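Local coordinates for protein oxidoreductase (Methanosarcina mazei, PDB 3KA7) that binds flavin-adenine dinucleotide and probably acts as an oxidoreductase of the flavin-containing amine oxidoreductase family, at residues A8-G11 and G12-A16; S136-Q139 and A140-S144; Q332-P336 and E337-N341. One frame throughout, in Å; residues are numbered along the deposited sequence.

Contact 1: residues A8-G11 and G12-A16; sequences AGLG and GLLSA. With FAD (flavin-adenine dinucleotide), chain B.
Leu14 lays its CD1 and CG slantwise against the isobutyl end of Leu10, one turn back along helix 10-21, with Leu10 CG 4.0 Å from Leu14 CD1. This is the glycine-rich turn of a Rossmann-type beta-alpha-beta unit, and its sequence fits the GxGxxG pattern: strand 2-6 runs out, the chain turns through Ala8 and Gly9, and the helix begins with its N-terminus aimed at the pyrophosphate of FAD. Gly11 N donates to FAD O1P (2.8 Å, 150° at the hydrogen), and the helix dipole probably helps to steady the negative charge there. The glycines explain how the phosphates come so close. Gly9 CA stands 3.3 Å from FAD O5B, and a CB on Gly9 would run into O3P, just as one on Gly11 would collide with O1P. On another side of the helix start, Leu13 reaches back over the turn. Its chi1 of -65° sets CG beside the backbone N and close to Gly9 O, and from there CD2 meets Ala8 CB at 4.0 Å. Helix 408-421 packs on Leu10, Leu14 and Ser15, while helix 195-208 takes up Leu13 and Leu14. Ser15 adds a polar grip inside the helix: Gly11 O accepts both Ser15 N at 3.0 Å and Ser15 OG at 2.9 Å, the two donors reaching it from opposite faces of its carbonyl plane.

Contact 2: residues S136-Q139 and A140-S144; sequences SSLQ and AWIKS
The indole of Trp141 is met at a slant by Leu138 CD1, 4.4 Å from Trp141 CE3, and it also forms a T-shaped pair with the ring of Phe176 in helix 172-185. Leu138 and Trp141 sit in the first turn of helix 138-145, whose N-cap is Ser137. Ser137 OG sits between its own backbone N and carbonyl carbon (chi1 70°), from where it accepts from Ala140 N (3.1 Å, 161° at the hydrogen), satisfying an amide of the first turn. Just before it, Ser136 OG donates to Ser137 O at 3.2 Å, tilted out of the carbonyl plane. That oxygen already takes the helical bond from Trp141 N, which makes two donors on one acceptor, while Ser136 CB lies 3.9 Å from Ala140 CB. With a glycine in place of Ser136, Ser137 O would probably lose its second donor and a gap would be likely to open beside Ala140 CB. On the buried face, the side chains of Leu138 and Ile142 run across each other at a slant, Leu138 CG 3.8 Å from Ile142 CD1; helix 149-163 packs on both, and helix 172-185 touches Leu138 and Trp141. On a more exposed side, the long chains of Gln139 and Lys143 run alongside each other in the same direction, Lys143 CE resting 3.7 Å from Gln139 CG. Toward the far end, Ser144 OG turns back onto Trp141 O, 2.6 Å away, lying in the carbonyl plane on a lone pair.

Contact 3: residues Q332-P336 and E337-N341; sequences QYVAP and ENVKN
Ala335 O is gripped from two amides: Asn338 N donates to it at 2.8 Å, and Val339 N adds a weak bond of 3.3 Å. The first of these closes a beta turn of type I character with Pro336 and Glu337 at its corners, and a second such turn follows directly, Val339 N bonding to Pro336 O (158° at the hydrogen). Together the overlapping turns carry the chain from strand 326-334 of the mixed sheet toward helix 342-356. In the two turn bonds, Asn338 N to Ala335 O and Val339 N to Pro336 O, the donor stands above the carbonyl plane, not on a lone pair.

The carboxylate of Glu337 doubles back beside the proline. Its chi2 of 80° bends the chain so that it lies alongside the Pro336 ring, pointing the same way, with OE2 3.3 Å from Pro336 CD; the proline N has no hydrogen to offer it. Both carboxylate oxygens also rest against Ala335 CB, OE1 at 3.5 Å. On the inner side Val334 CG1 points opposite the backbone N (chi1 177°), which brings this branch to Val339 CG2 at 4.0 Å. The two valines pack next to strand 280-288, Val334 on Ile282 and Val339 on Ala280, joining the turn to the sheet.

Two waters add to the polar contacts. One accepts from both Ala335 N and Asn338 ND2, linking the asparagine side chain to the backbone at Ala335. A second links Pro336 O, to which it donates at 2.7 Å, with Lys340 N, from which it accepts at 3.0 Å.

The three contacts follow one another along the chain and do not touch. Contact 1 belongs to the FAD site itself, holding the helix start that meets the pyrophosphate. Contact 3 lies across the chain's centre from it, their centres 29 Å apart, nearer the other end of the extended cofactor: the side chain of Val334 is about 10 Å from FAD and about 11 Å from that of Phe54, an FAD-binding residue. Contact 2 is a capped helix start away from the annotated sites, with its centre 36 Å from that of contact 1. It is closer to contact 3, about 10 Å between nearest atoms.

Contact 1: residues A8-G11 and G12-A16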
ATOM      1  N   ALA A   8       3.389  -1.976 -15.912  1.00  9.58           N
ATOM      2  CA  ALA A   8       4.226  -2.927 -15.185  1.00  9.66           C
ATOM      3  C   ALA A   8       4.313  -2.594 -13.706  1.00  9.12           C
ATOM      4  O   ALA A   8       5.377  -2.697 -13.119  1.00  9.41           O
ATOM      5  CB  ALA A   8       5.630  -3.004 -15.802  1.00 10.41           C
ATOM      6  N   GLY A   9       3.192  -2.209 -13.103  1.00  9.07           N
ATOM      7  CA  GLY A   9       3.149  -2.075 -11.657  1.00  9.05           C
ATOM      8  C   GLY A   9       3.112  -3.458 -11.039  1.00  9.04           C
ATOM      9  O   GLY A   9       3.048  -4.458 -11.743  1.00  8.93           O
ATOM     10  N   LEU A  10       3.100  -3.522  -9.716  1.00  8.95           N
ATOM     11  CA  LEU A  10       3.088  -4.814  -9.051  1.00  9.35           C
ATOM     12  C   LEU A  10       1.908  -5.674  -9.515  1.00  9.89           C
ATOM     13  O   LEU A  10       2.070  -6.867  -9.799  1.00  9.60           O
ATOM     14  CB  LEU A  10       3.068  -4.615  -7.535  1.00  9.48           C
ATOM     15  CG  LEU A  10       2.981  -5.894  -6.703  1.00 10.03           C
ATOM     16  CD1 LEU A  10       4.243  -6.741  -6.875  1.00 11.90           C
ATOM     17  CD2 LEU A  10       2.749  -5.525  -5.254  1.00 11.25           C
ATOM     18  N   GLY A  11       0.719  -5.087  -9.584  1.00  9.13           N
ATOM     19  CA  GLY A  11      -0.450  -5.821 -10.071  1.00  9.73           C
ATOM     20  C   GLY A  11      -0.260  -6.419 -11.461  1.00  9.89           C
ATOM     21  O   GLY A  11      -0.600  -7.583 -11.703  1.00  9.54           O
ATOM     22  N   GLY A  12       0.266  -5.620 -12.387  1.00  9.56           N
ATOM     23  CA  GLY A  12       0.471  -6.067 -13.754  1.00  9.93           C
ATOM     24  C   GLY A  12       1.497  -7.178 -13.856  1.00 10.16           C
ATOM     25  O   GLY A  12       1.315  -8.137 -14.625  1.00 10.11           O
ATOM     26  N   LEU A  13       2.569  -7.057 -13.075  1.00 10.01           N
ATOM     27  CA  LEU A  13       3.631  -8.072 -13.067  1.00 10.06           C
ATOM     28  C   LEU A  13       3.186  -9.375 -12.400  1.00  9.86           C
ATOM     29  O   LEU A  13       3.504 -10.464 -12.890  1.00  9.58           O
ATOM     30  CB  LEU A  13       4.891  -7.538 -12.403  1.00  9.76           C
ATOM     31  CG  LEU A  13       5.566  -6.377 -13.142  1.00 11.00           C
ATOM     32  CD1 LEU A  13       6.720  -5.819 -12.316  1.00 12.54           C
ATOM     33  CD2 LEU A  13       6.045  -6.804 -14.518  1.00 13.24           C
ATOM     34  N   LEU A  14       2.453  -9.275 -11.290  1.00  9.03           N
ATOM     35  CA  LEU A  14       1.805 -10.466 -10.722  1.00  9.67           C
ATOM     36  C   LEU A  14       0.925 -11.175 -11.745  1.00  9.87           C
ATOM     37  O   LEU A  14       0.966 -12.406 -11.881  1.00  9.67           O
ATOM     38  CB  LEU A  14       0.962 -10.097  -9.498  1.00  9.39           C
ATOM     39  CG  LEU A  14       1.737  -9.618  -8.268  1.00  9.24           C
ATOM     40  CD1 LEU A  14       0.734  -9.144  -7.219  1.00  7.99           C
ATOM     41  CD2 LEU A  14       2.603 -10.738  -7.703  1.00 10.63           C
ATOM     42  N   SER A  15       0.111 -10.398 -12.453  1.00  9.52           N
ATOM     43  CA  SER A  15      -0.754 -10.937 -13.503  1.00 10.06           C
ATOM     44  C   SER A  15       0.044 -11.599 -14.610  1.00 10.14           C
ATOM     45  O   SER A  15      -0.265 -12.722 -15.034  1.00 10.37           O
ATOM     46  CB  SER A  15      -1.602  -9.820 -14.098  1.00  9.59           C
ATOM     47  OG  SER A  15      -2.486  -9.313 -13.120  1.00 10.31           O
ATOM     48  N   ALA A  16       1.075 -10.907 -15.077  1.00 10.17           N
ATOM     49  CA  ALA A  16       1.897 -11.436 -16.170  1.00 11.04           C
ATOM     50  C   ALA A  16       2.595 -12.729 -15.761  1.00 11.23           C
ATOM     51  O   ALA A  16       2.664 -13.696 -16.556  1.00 11.36           O
ATOM     52  CB  ALA A  16       2.916 -10.387 -16.625  1.00 11.21           C
TER
HETATM   53  PA  FAD B 500       1.140   1.001 -10.084  1.00  9.21           P
HETATM   54  O1A FAD B 500       0.089   2.080 -10.044  1.00 10.01           O
HETATM   55  O2A FAD B 500       2.293   1.146  -9.120  1.00  9.81           O
HETATM   56  O5B FAD B 500       1.725   0.893 -11.575  1.00  7.97           O
HETATM   57  C5B FAD B 500       0.941   1.333 -12.677  1.00  5.76           C
HETATM   58  C4B FAD B 500       1.913   1.321 -13.861  1.00  7.06           C
HETATM   59  O4B FAD B 500       1.256   1.645 -15.070  1.00  8.95           O
HETATM   60  C3B FAD B 500       3.032   2.346 -13.658  1.00  9.09           C
HETATM   61  O3B FAD B 500       4.301   1.718 -13.760  1.00  9.76           O
HETATM   62  C2B FAD B 500       2.810   3.353 -14.789  1.00  9.94           C
HETATM   63  O2B FAD B 500       4.014   3.918 -15.274  1.00 11.67           O
HETATM   64  C1B FAD B 500       2.086   2.515 -15.835  1.00  8.38           C
HETATM   65  N9A FAD B 500       1.210   3.269 -16.742  1.00 11.42           N
HETATM   66  C8A FAD B 500       0.331   4.294 -16.461  1.00 11.21           C
HETATM   67  N7A FAD B 500      -0.309   4.630 -17.619  1.00  9.24           N
HETATM   68  C5A FAD B 500       0.164   3.824 -18.608  1.00 11.05           C
HETATM   69  C6A FAD B 500      -0.107   3.741 -19.965  1.00 11.31           C
HETATM   70  N6A FAD B 500      -1.081   4.472 -20.499  1.00 10.28           N
HETATM   71  N1A FAD B 500       0.554   2.798 -20.725  1.00 11.04           N
HETATM   72  C2A FAD B 500       1.486   1.950 -20.160  1.00 12.03           C
HETATM   73  N3A FAD B 500       1.760   2.038 -18.812  1.00 11.10           N
HETATM   74  C4A FAD B 500       1.107   2.967 -18.067  1.00 11.07           C
HETATM   75  N1  FAD B 500       2.312  -0.787  -0.067  1.00 11.04           N
HETATM   76  C2  FAD B 500       2.750  -1.792   0.778  1.00 13.56           C
HETATM   77  O2  FAD B 500       2.309  -2.942   0.647  1.00 12.33           O
HETATM   78  N3  FAD B 500       3.658  -1.489   1.780  1.00 13.03           N
HETATM   79  C4  FAD B 500       4.128  -0.197   1.944  1.00 14.43           C
HETATM   80  O4  FAD B 500       4.935   0.080   2.832  1.00 16.98           O
HETATM   81  C4X FAD B 500       3.685   0.813   1.102  1.00 12.76           C
HETATM   82  N5  FAD B 500       4.137   2.114   1.273  1.00 13.49           N
HETATM   83  C5X FAD B 500       3.696   3.106   0.414  1.00 12.24           C
HETATM   84  C6  FAD B 500       4.154   4.415   0.562  1.00 14.64           C
HETATM   85  C7  FAD B 500       3.730   5.410  -0.311  1.00 13.95           C
HETATM   86  C7M FAD B 500       4.239   6.818  -0.124  1.00 15.35           C
HETATM   87  C8  FAD B 500       2.842   5.085  -1.327  1.00 12.91           C
HETATM   88  C8M FAD B 500       2.353   6.132  -2.286  1.00 15.59           C
HETATM   89  C9  FAD B 500       2.373   3.781  -1.473  1.00 11.82           C
HETATM   90  C9A FAD B 500       2.807   2.785  -0.605  1.00 11.14           C
HETATM   91  N10 FAD B 500       2.342   1.484  -0.748  1.00 10.60           N
HETATM   92  C10 FAD B 500       2.782   0.500   0.094  1.00 11.21           C
HETATM   93  C1' FAD B 500       1.314   1.133  -1.773  1.00  7.30           C
HETATM   94  C2' FAD B 500       2.015   0.501  -2.981  1.00  8.89           C
HETATM   95  O2' FAD B 500       3.157   1.280  -3.328  1.00  9.31           O
HETATM   96  C3' FAD B 500       1.033   0.436  -4.147  1.00  9.53           C
HETATM   97  O3' FAD B 500      -0.209  -0.080  -3.683  1.00  9.56           O
HETATM   98  C4' FAD B 500       1.475  -0.421  -5.330  1.00  8.47           C
HETATM   99  O4' FAD B 500       2.798  -0.134  -5.733  1.00  8.97           O
HETATM  100  C5' FAD B 500       0.541  -0.083  -6.487  1.00  8.81           C
HETATM  101  O5' FAD B 500       0.730  -1.064  -7.477  1.00  7.02           O
HETATM  102  P   FAD B 500      -0.267  -1.157  -8.710  1.00  9.21           P
HETATM  103  O1P FAD B 500      -0.438  -2.608  -9.087  1.00  8.46           O
HETATM  104  O2P FAD B 500      -1.558  -0.405  -8.461  1.00  8.08           O
HETATM  105  O3P FAD B 500       0.483  -0.464  -9.954  1.00 10.29           O

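Contact 2: residues S136-Q139 and A140-S144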
ATOM      1  N   SER A 136     -20.305   1.690  10.943  1.00 14.90           N
ATOM      2  CA  SER A 136     -19.803   3.005  11.347  1.00 14.37           C
ATOM      3  C   SER A 136     -18.318   3.071  11.049  1.00 13.78           C
ATOM      4  O   SER A 136     -17.722   2.070  10.673  1.00 13.05           O
ATOM      5  CB  SER A 136     -20.021   3.245  12.840  1.00 14.89           C
ATOM      6  OG  SER A 136     -19.213   2.380  13.623  1.00 17.32           O
ATOM      7  N   SER A 137     -17.718   4.244  11.226  1.00 12.45           N
ATOM      8  CA  SER A 137     -16.276   4.341  11.084  1.00 12.05           C
ATOM      9  C   SER A 137     -15.627   3.681  12.291  1.00 11.32           C
ATOM     10  O   SER A 137     -16.265   3.481  13.332  1.00 10.37           O
ATOM     11  CB  SER A 137     -15.826   5.797  11.001  1.00 12.20           C
ATOM     12  OG  SER A 137     -15.994   6.455  12.241  1.00 12.25           O
ATOM     13  N   LEU A 138     -14.347   3.364  12.151  1.00 10.69           N
ATOM     14  CA  LEU A 138     -13.581   2.801  13.245  1.00 10.60           C
ATOM     15  C   LEU A 138     -13.623   3.749  14.431  1.00 10.62           C
ATOM     16  O   LEU A 138     -13.795   3.321  15.569  1.00 10.77           O
ATOM     17  CB  LEU A 138     -12.131   2.591  12.806  1.00  9.30           C
ATOM     18  CG  LEU A 138     -11.184   2.125  13.919  1.00  9.59           C
ATOM     19  CD1 LEU A 138     -11.606   0.762  14.491  1.00  8.33           C
ATOM     20  CD2 LEU A 138      -9.759   2.075  13.447  1.00  6.54           C
ATOM     21  N   GLN A 139     -13.436   5.041  14.172  1.00 11.10           N
ATOM     22  CA  GLN A 139     -13.388   6.013  15.264  1.00 12.16           C
ATOM     23  C   GLN A 139     -14.699   5.999  16.035  1.00 11.87           C
ATOM     24  O   GLN A 139     -14.712   6.005  17.272  1.00 12.24           O
ATOM     25  CB  GLN A 139     -13.136   7.414  14.722  1.00 12.65           C
ATOM     26  CG  GLN A 139     -13.156   8.485  15.808  1.00 15.40           C
ATOM     27  CD  GLN A 139     -12.717   9.844  15.291  1.00 18.71           C
ATOM     28  OE1 GLN A 139     -11.578  10.018  14.869  1.00 19.45           O
ATOM     29  NE2 GLN A 139     -13.622  10.812  15.326  1.00 21.75           N
ATOM     30  N   ALA A 140     -15.806   5.981  15.296  1.00 12.29           N
ATOM     31  CA  ALA A 140     -17.120   5.997  15.918  1.00 12.40           C
ATOM     32  C   ALA A 140     -17.296   4.754  16.775  1.00 12.00           C
ATOM     33  O   ALA A 140     -17.801   4.844  17.893  1.00 13.02           O
ATOM     34  CB  ALA A 140     -18.215   6.080  14.875  1.00 12.93           C
ATOM     35  N   TRP A 141     -16.901   3.592  16.253  1.00 11.70           N
ATOM     36  CA  TRP A 141     -17.004   2.349  17.034  1.00 11.37           C
ATOM     37  C   TRP A 141     -16.139   2.377  18.308  1.00 11.92           C
ATOM     38  O   TRP A 141     -16.612   2.056  19.400  1.00 11.88           O
ATOM     39  CB  TRP A 141     -16.696   1.104  16.177  1.00 10.86           C
ATOM     40  CG  TRP A 141     -16.799  -0.136  16.971  1.00 10.90           C
ATOM     41  CD1 TRP A 141     -17.938  -0.841  17.263  1.00 10.94           C
ATOM     42  CD2 TRP A 141     -15.726  -0.824  17.621  1.00 10.56           C
ATOM     43  NE1 TRP A 141     -17.633  -1.926  18.054  1.00 11.57           N
ATOM     44  CE2 TRP A 141     -16.285  -1.934  18.292  1.00 10.94           C
ATOM     45  CE3 TRP A 141     -14.347  -0.617  17.692  1.00 13.62           C
ATOM     46  CZ2 TRP A 141     -15.511  -2.829  19.027  1.00 10.73           C
ATOM     47  CZ3 TRP A 141     -13.577  -1.511  18.435  1.00 12.75           C
ATOM     48  CH2 TRP A 141     -14.165  -2.603  19.084  1.00 12.35           C
ATOM     49  N   ILE A 142     -14.876   2.777  18.182  1.00 11.80           N
ATOM     50  CA  ILE A 142     -14.015   2.833  19.344  1.00 12.53           C
ATOM     51  C   ILE A 142     -14.671   3.687  20.425  1.00 13.54           C
ATOM     52  O   ILE A 142     -14.755   3.274  21.583  1.00 14.13           O
ATOM     53  CB  ILE A 142     -12.639   3.440  19.010  1.00 12.01           C
ATOM     54  CG1 ILE A 142     -11.851   2.470  18.121  1.00 10.68           C
ATOM     55  CG2 ILE A 142     -11.870   3.725  20.303  1.00 13.40           C
ATOM     56  CD1 ILE A 142     -10.570   3.076  17.532  1.00 11.18           C
ATOM     57  N   LYS A 143     -15.158   4.856  20.027  1.00 14.08           N
ATOM     58  CA  LYS A 143     -15.760   5.813  20.964  1.00 15.81           C
ATOM     59  C   LYS A 143     -16.976   5.228  21.682  1.00 16.34           C
ATOM     60  O   LYS A 143     -17.272   5.586  22.833  1.00 16.78           O
ATOM     61  CB  LYS A 143     -16.135   7.110  20.238  1.00 15.94           C
ATOM     62  CG  LYS A 143     -14.940   7.986  19.877  1.00 17.98           C
ATOM     63  CD  LYS A 143     -15.379   9.336  19.348  1.00 21.90           C
ATOM     64  CE  LYS A 143     -14.174  10.192  18.984  1.00 24.38           C
ATOM     65  NZ  LYS A 143     -14.577  11.601  18.697  1.00 27.11           N
ATOM     66  N   SER A 144     -17.676   4.324  21.007  1.00 16.29           N
ATOM     67  CA  SER A 144     -18.845   3.674  21.601  1.00 16.33           C
ATOM     68  C   SER A 144     -18.416   2.655  22.667  1.00 16.40           C
ATOM     69  O   SER A 144     -19.224   2.246  23.510  1.00 16.74           O
ATOM     70  CB  SER A 144     -19.703   3.007  20.516  1.00 16.44           C
ATOM     71  OG  SER A 144     -19.099   1.804  20.042  1.00 15.57           O
TER

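Contact 3: residues Q332-P336 and E337-N341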
ATOM      1  N   GLN A 332       3.280  10.409   6.515  1.00  7.75           N
ATOM      2  CA  GLN A 332       2.176  11.175   7.055  1.00  8.28           C
ATOM      3  C   GLN A 332       0.997  11.188   6.081  1.00  7.85           C
ATOM      4  O   GLN A 332       1.153  11.469   4.885  1.00  7.46           O
ATOM      5  CB  GLN A 332       2.621  12.593   7.428  1.00  8.89           C
ATOM      6  CG  GLN A 332       3.095  13.434   6.249  1.00 10.00           C
ATOM      7  CD  GLN A 332       3.800  14.721   6.681  1.00 11.21           C
ATOM      8  OE1 GLN A 332       3.199  15.807   6.678  1.00 12.04           O
ATOM      9  NE2 GLN A 332       5.069  14.608   7.035  1.00 11.31           N
ATOM     10  N   TYR A 333      -0.171  10.830   6.600  1.00  7.36           N
ATOM     11  CA  TYR A 333      -1.436  10.979   5.907  1.00  7.68           C
ATOM     12  C   TYR A 333      -1.632  12.435   5.484  1.00  7.56           C
ATOM     13  O   TYR A 333      -1.319  13.336   6.247  1.00  7.75           O
ATOM     14  CB  TYR A 333      -2.560  10.574   6.878  1.00  8.04           C
ATOM     15  CG  TYR A 333      -3.939  11.120   6.564  1.00 10.72           C
ATOM     16  CD1 TYR A 333      -4.704  10.573   5.548  1.00 12.86           C
ATOM     17  CD2 TYR A 333      -4.481  12.177   7.295  1.00 14.54           C
ATOM     18  CE1 TYR A 333      -5.968  11.065   5.256  1.00 14.87           C
ATOM     19  CE2 TYR A 333      -5.756  12.668   7.017  1.00 16.73           C
ATOM     20  CZ  TYR A 333      -6.488  12.103   5.994  1.00 16.64           C
ATOM     21  OH  TYR A 333      -7.753  12.562   5.692  1.00 20.02           O
ATOM     22  N   VAL A 334      -2.142  12.648   4.271  1.00  8.31           N
ATOM     23  CA  VAL A 334      -2.580  13.980   3.821  1.00  9.44           C
ATOM     24  C   VAL A 334      -4.053  13.908   3.431  1.00 10.03           C
ATOM     25  O   VAL A 334      -4.441  13.094   2.587  1.00  9.52           O
ATOM     26  CB  VAL A 334      -1.741  14.497   2.611  1.00  9.46           C
ATOM     27  CG1 VAL A 334      -2.251  15.841   2.100  1.00 11.11           C
ATOM     28  CG2 VAL A 334      -0.291  14.631   3.005  1.00  9.52           C
ATOM     29  N   ALA A 335      -4.864  14.751   4.063  1.00 11.39           N
ATOM     30  CA  ALA A 335      -6.295  14.842   3.734  1.00 13.09           C
ATOM     31  C   ALA A 335      -6.468  15.451   2.338  1.00 14.28           C
ATOM     32  O   ALA A 335      -5.697  16.319   1.934  1.00 13.58           O
ATOM     33  CB  ALA A 335      -6.996  15.695   4.782  1.00 13.04           C
ATOM     34  N   PRO A 336      -7.484  14.990   1.584  1.00 15.80           N
ATOM     35  CA  PRO A 336      -7.720  15.543   0.258  1.00 16.76           C
ATOM     36  C   PRO A 336      -7.709  17.083   0.234  1.00 17.36           C
ATOM     37  O   PRO A 336      -7.125  17.658  -0.681  1.00 17.82           O
ATOM     38  CB  PRO A 336      -9.095  14.978  -0.112  1.00 17.26           C
ATOM     39  CG  PRO A 336      -9.128  13.652   0.583  1.00 17.60           C
ATOM     40  CD  PRO A 336      -8.398  13.875   1.897  1.00 16.46           C
ATOM     41  N   GLU A 337      -8.298  17.733   1.245  1.00 18.21           N
ATOM     42  CA  GLU A 337      -8.372  19.216   1.298  1.00 19.12           C
ATOM     43  C   GLU A 337      -7.021  19.879   1.461  1.00 18.51           C
ATOM     44  O   GLU A 337      -6.873  21.077   1.222  1.00 18.22           O
ATOM     45  CB  GLU A 337      -9.197  19.707   2.491  1.00 19.94           C
ATOM     46  CG  GLU A 337     -10.382  18.883   2.836  1.00 23.68           C
ATOM     47  CD  GLU A 337      -9.995  17.671   3.628  1.00 24.94           C
ATOM     48  OE1 GLU A 337      -9.814  17.790   4.865  1.00 27.07           O
ATOM     49  OE2 GLU A 337      -9.884  16.607   3.005  1.00 27.20           O
ATOM     50  N   ASN A 338      -6.043  19.108   1.921  1.00 17.63           N
ATOM     51  CA  ASN A 338      -4.735  19.667   2.199  1.00 16.85           C
ATOM     52  C   ASN A 338      -3.705  19.360   1.109  1.00 16.20           C
ATOM     53  O   ASN A 338      -2.573  19.825   1.173  1.00 16.22           O
ATOM     54  CB  ASN A 338      -4.253  19.219   3.580  1.00 16.82           C
ATOM     55  CG  ASN A 338      -5.034  19.879   4.701  1.00 18.33           C
ATOM     56  OD1 ASN A 338      -5.438  21.044   4.584  1.00 20.71           O
ATOM     57  ND2 ASN A 338      -5.256  19.151   5.784  1.00 16.95           N
ATOM     58  N   VAL A 339      -4.102  18.605   0.094  1.00 15.87           N
ATOM     59  CA  VAL A 339      -3.202  18.357  -1.029  1.00 16.35           C
ATOM     60  C   VAL A 339      -2.760  19.668  -1.682  1.00 16.48           C
ATOM     61  O   VAL A 339      -1.628  19.787  -2.161  1.00 16.52           O
ATOM     62  CB  VAL A 339      -3.830  17.410  -2.082  1.00 15.91           C
ATOM     63  CG1 VAL A 339      -2.991  17.380  -3.335  1.00 16.95           C
ATOM     64  CG2 VAL A 339      -3.954  16.032  -1.508  1.00 16.83           C
ATOM     65  N   LYS A 340      -3.658  20.651  -1.694  1.00 16.64           N
ATOM     66  CA  LYS A 340      -3.327  21.977  -2.209  1.00 17.66           C
ATOM     67  C   LYS A 340      -2.346  22.712  -1.292  1.00 17.43           C
ATOM     68  O   LYS A 340      -1.734  23.704  -1.699  1.00 17.67           O
ATOM     69  CB  LYS A 340      -4.604  22.809  -2.429  1.00 17.75           C
ATOM     70  CG  LYS A 340      -5.238  23.357  -1.155  1.00 19.36           C
ATOM     71  CD  LYS A 340      -6.512  24.146  -1.456  1.00 23.61           C
ATOM     72  CE  LYS A 340      -7.609  23.208  -1.931  1.00 25.98           C
ATOM     73  NZ  LYS A 340      -8.964  23.852  -1.983  1.00 30.38           N
ATOM     74  N   ASN A 341      -2.182  22.213  -0.063  1.00 17.43           N
ATOM     75  CA  ASN A 341      -1.319  22.837   0.936  1.00 17.59           C
ATOM     76  C   ASN A 341      -0.105  21.975   1.308  1.00 17.26           C
ATOM     77  O   ASN A 341       0.259  21.912   2.481  1.00 16.53           O
ATOM     78  CB  ASN A 341      -2.106  23.106   2.234  1.00 18.03           C
ATOM     79  CG  ASN A 341      -3.352  23.948   2.016  1.00 20.06           C
ATOM     80  OD1 ASN A 341      -4.433  23.611   2.513  1.00 22.94           O
ATOM     81  ND2 ASN A 341      -3.207  25.049   1.296  1.00 20.37           N
TER
HETATM   82  O   HOH W   1      -3.830  16.669   6.046  1.00 13.14           O
HETATM   83  O   HOH W   2      -6.572  20.035  -1.915  1.00 20.81           O